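Toxin-antitoxin system toxin HepN family (Shewanella oneidensis MR-1, PDB 6M6U) cleaves mRNA as the growth-inhibiting RNase toxin of a type VII toxin-antitoxin system, and is neutralised mostly through tri-AMPylation by its antitoxin MntA. Local coordinates at the interface of chains A and B. Residues are numbered along the deposited sequence; one frame, centred on the assembly and turned at random. Chains: chain A/B, Toxin-antitoxin system toxin HepN family.

The interface of chains A and B. Residues chain A 37, 40-41, 44, 100-102, 104; chain B 41, 44-45, 48, 101.
B:Gln44 NE2, a side-chain amide nitrogen at the HepT–HepT interface, is gripped by two acceptors. Across the boundary it donates to A:Gln44 OE1 at 2.9 Å. Within its own helix 33-61, one turn along, B:Gln44 NE2 reaches B:Glu48 OE1 at 3.2 Å with a tilted approach. The return bond, A:Gln44 NE2 to B:Gln44 OE1, spans 2.8 Å and is almost straight. Both glutamines hold CG anti to the backbone N and run extended, so they meet tip to tip; their amide planes lie 30° apart and each carbonyl receives its donor on a lone pair, a reciprocal amide pair that fixes both rotations. Methyl CG1 of A:Val101 approaches B:Gln44 crosswise.

B:Arg45, with CG anti to the carbonyl carbon and beside its backbone N, runs extended from CG to NE and reaches the A:Val101 carbonyl, at the C-terminal end of helix 84-102. B:Arg45 NH2 donates to the A:Ala100 carbonyl O at 2.8 Å. B:Arg45 NE donates to the A:Val101 O at 3.0 Å, on a lone pair. Both acceptors lie close to the guanidinium plane, so the two bonds fix the group's rotation and direction. Methyl CD2 of B:Leu41 sits over its centre. A:Asp37 OD1 forms a salt bridge with B:Arg45 NH1, weak as a hydrogen bond, its carboxylate turned 78° from the guanidinium. A:Leu41 and B:Leu41 slide past each other in opposite directions, their CD1 methyls 3.7 Å apart.

A:His102 NE2 donates to B:Glu48 OE2 at 2.5 Å. The acceptor lies near the ring plane, but the bond is bent (117° at H) and comes from above the carboxylate plane. The nearby carboxylate might favour a protonated imidazole. The two-fold contact joins two HepT subunits of the HepT(6):MntA(2) hetero-octamer. Because A:His102, like nearby A:Arg97, is a predicted catalytic residue of the RX(4)HXY motif, the partner chain probably helps position the active-site histidine.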
# COMPACT_ATOMS: atom_id res chain seq x y z
N ASP A 37 -6.14 -36.23 -41.36
CA ASP A 37 -6.61 -35.09 -40.58
C ASP A 37 -7.99 -35.34 -40.00
O ASP A 37 -8.24 -35.07 -38.82
CB ASP A 37 -6.62 -33.83 -41.46
CG ASP A 37 -5.23 -33.37 -41.85
OD1 ASP A 37 -4.24 -33.83 -41.23
OD2 ASP A 37 -5.12 -32.53 -42.77
N ILE A 40 -7.91 -38.15 -37.35
CA ILE A 40 -7.22 -37.69 -36.15
C ILE A 40 -8.09 -36.72 -35.36
O ILE A 40 -8.14 -36.78 -34.13
CB ILE A 40 -5.86 -37.07 -36.54
CG1 ILE A 40 -4.89 -38.18 -36.99
CG2 ILE A 40 -5.28 -36.26 -35.39
CD1 ILE A 40 -3.60 -37.66 -37.60
N LEU A 41 -8.80 -35.83 -36.05
CA LEU A 41 -9.63 -34.85 -35.35
C LEU A 41 -10.80 -35.53 -34.65
O LEU A 41 -11.12 -35.20 -33.50
CB LEU A 41 -10.13 -33.79 -36.33
CG LEU A 41 -10.93 -32.68 -35.62
CD1 LEU A 41 -9.99 -31.61 -35.06
CD2 LEU A 41 -11.95 -32.06 -36.54
N GLN A 44 -9.60 -37.17 -31.56
CA GLN A 44 -9.46 -36.17 -30.51
C GLN A 44 -10.81 -35.85 -29.87
O GLN A 44 -10.94 -35.81 -28.65
CB GLN A 44 -8.83 -34.90 -31.08
CG GLN A 44 -8.87 -33.72 -30.13
CD GLN A 44 -8.14 -32.52 -30.69
OE1 GLN A 44 -6.93 -32.41 -30.56
NE2 GLN A 44 -8.88 -31.62 -31.34
N ALA A 100 -0.62 -37.61 -32.54
CA ALA A 100 -1.27 -37.36 -33.82
C ALA A 100 -1.52 -35.87 -34.04
O ALA A 100 -1.30 -35.36 -35.14
CB ALA A 100 -2.58 -38.14 -33.89
N VAL A 101 -1.94 -35.16 -33.00
CA VAL A 101 -2.31 -33.76 -33.16
C VAL A 101 -1.09 -32.86 -33.08
O VAL A 101 -0.86 -32.02 -33.96
CB VAL A 101 -3.38 -33.36 -32.13
CG1 VAL A 101 -3.75 -31.90 -32.29
CG2 VAL A 101 -4.62 -34.24 -32.28
N HIS A 102 -0.28 -33.00 -32.03
CA HIS A 102 0.77 -32.03 -31.73
C HIS A 102 2.12 -32.35 -32.38
O HIS A 102 2.96 -31.46 -32.49
CB HIS A 102 0.98 -31.91 -30.22
CG HIS A 102 -0.25 -31.49 -29.49
ND1 HIS A 102 -0.91 -32.31 -28.60
CD2 HIS A 102 -0.96 -30.33 -29.53
CE1 HIS A 102 -1.96 -31.67 -28.11
NE2 HIS A 102 -2.02 -30.47 -28.66
N TYR A 104 2.74 -34.58 -35.51
CA TYR A 104 2.39 -35.50 -36.59
C TYR A 104 3.61 -36.09 -37.27
O TYR A 104 3.59 -37.24 -37.70
CB TYR A 104 1.50 -34.79 -37.62
CG TYR A 104 1.25 -35.61 -38.87
CD1 TYR A 104 0.29 -36.61 -38.88
CD2 TYR A 104 1.97 -35.37 -40.03
CE1 TYR A 104 0.05 -37.37 -40.02
CE2 TYR A 104 1.74 -36.12 -41.18
CZ TYR A 104 0.78 -37.11 -41.17
OH TYR A 104 0.55 -37.86 -42.30
N LEU B 41 -8.61 -28.91 -37.89
CA LEU B 41 -7.49 -29.53 -37.20
C LEU B 41 -6.21 -28.73 -37.40
O LEU B 41 -5.50 -28.42 -36.44
CB LEU B 41 -7.29 -30.97 -37.67
CG LEU B 41 -6.11 -31.67 -36.99
CD1 LEU B 41 -6.35 -31.81 -35.50
CD2 LEU B 41 -5.83 -33.03 -37.62
N GLN B 44 -6.15 -25.60 -35.48
CA GLN B 44 -5.78 -25.89 -34.10
C GLN B 44 -4.27 -26.08 -33.96
O GLN B 44 -3.66 -25.54 -33.03
CB GLN B 44 -6.53 -27.13 -33.61
CG GLN B 44 -6.09 -27.65 -32.25
CD GLN B 44 -6.73 -28.99 -31.89
OE1 GLN B 44 -7.71 -29.42 -32.51
NE2 GLN B 44 -6.16 -29.65 -30.89
N ARG B 45 -3.65 -26.83 -34.88
CA ARG B 45 -2.21 -27.07 -34.80
C ARG B 45 -1.42 -25.77 -34.92
O ARG B 45 -0.42 -25.59 -34.22
CB ARG B 45 -1.78 -28.05 -35.88
CG ARG B 45 -2.15 -29.50 -35.64
CD ARG B 45 -1.94 -30.29 -36.92
NE ARG B 45 -1.94 -31.74 -36.71
CZ ARG B 45 -2.15 -32.63 -37.67
NH1 ARG B 45 -2.40 -32.22 -38.91
NH2 ARG B 45 -2.12 -33.93 -37.41
N GLU B 48 -1.81 -23.99 -31.54
CA GLU B 48 -1.08 -24.63 -30.45
C GLU B 48 0.43 -24.60 -30.68
O GLU B 48 1.19 -24.52 -29.71
CB GLU B 48 -1.60 -26.05 -30.25
CG GLU B 48 -3.11 -26.08 -30.07
CD GLU B 48 -3.68 -27.42 -29.62
OE1 GLU B 48 -4.80 -27.45 -29.08
OE2 GLU B 48 -3.00 -28.45 -29.81
N VAL B 101 -11.81 -27.70 -29.67
CA VAL B 101 -11.32 -28.86 -28.94
C VAL B 101 -12.35 -29.36 -27.93
O VAL B 101 -12.59 -30.56 -27.80
CB VAL B 101 -9.98 -28.54 -28.25
CG1 VAL B 101 -9.53 -29.69 -27.37
CG2 VAL B 101 -8.92 -28.21 -29.29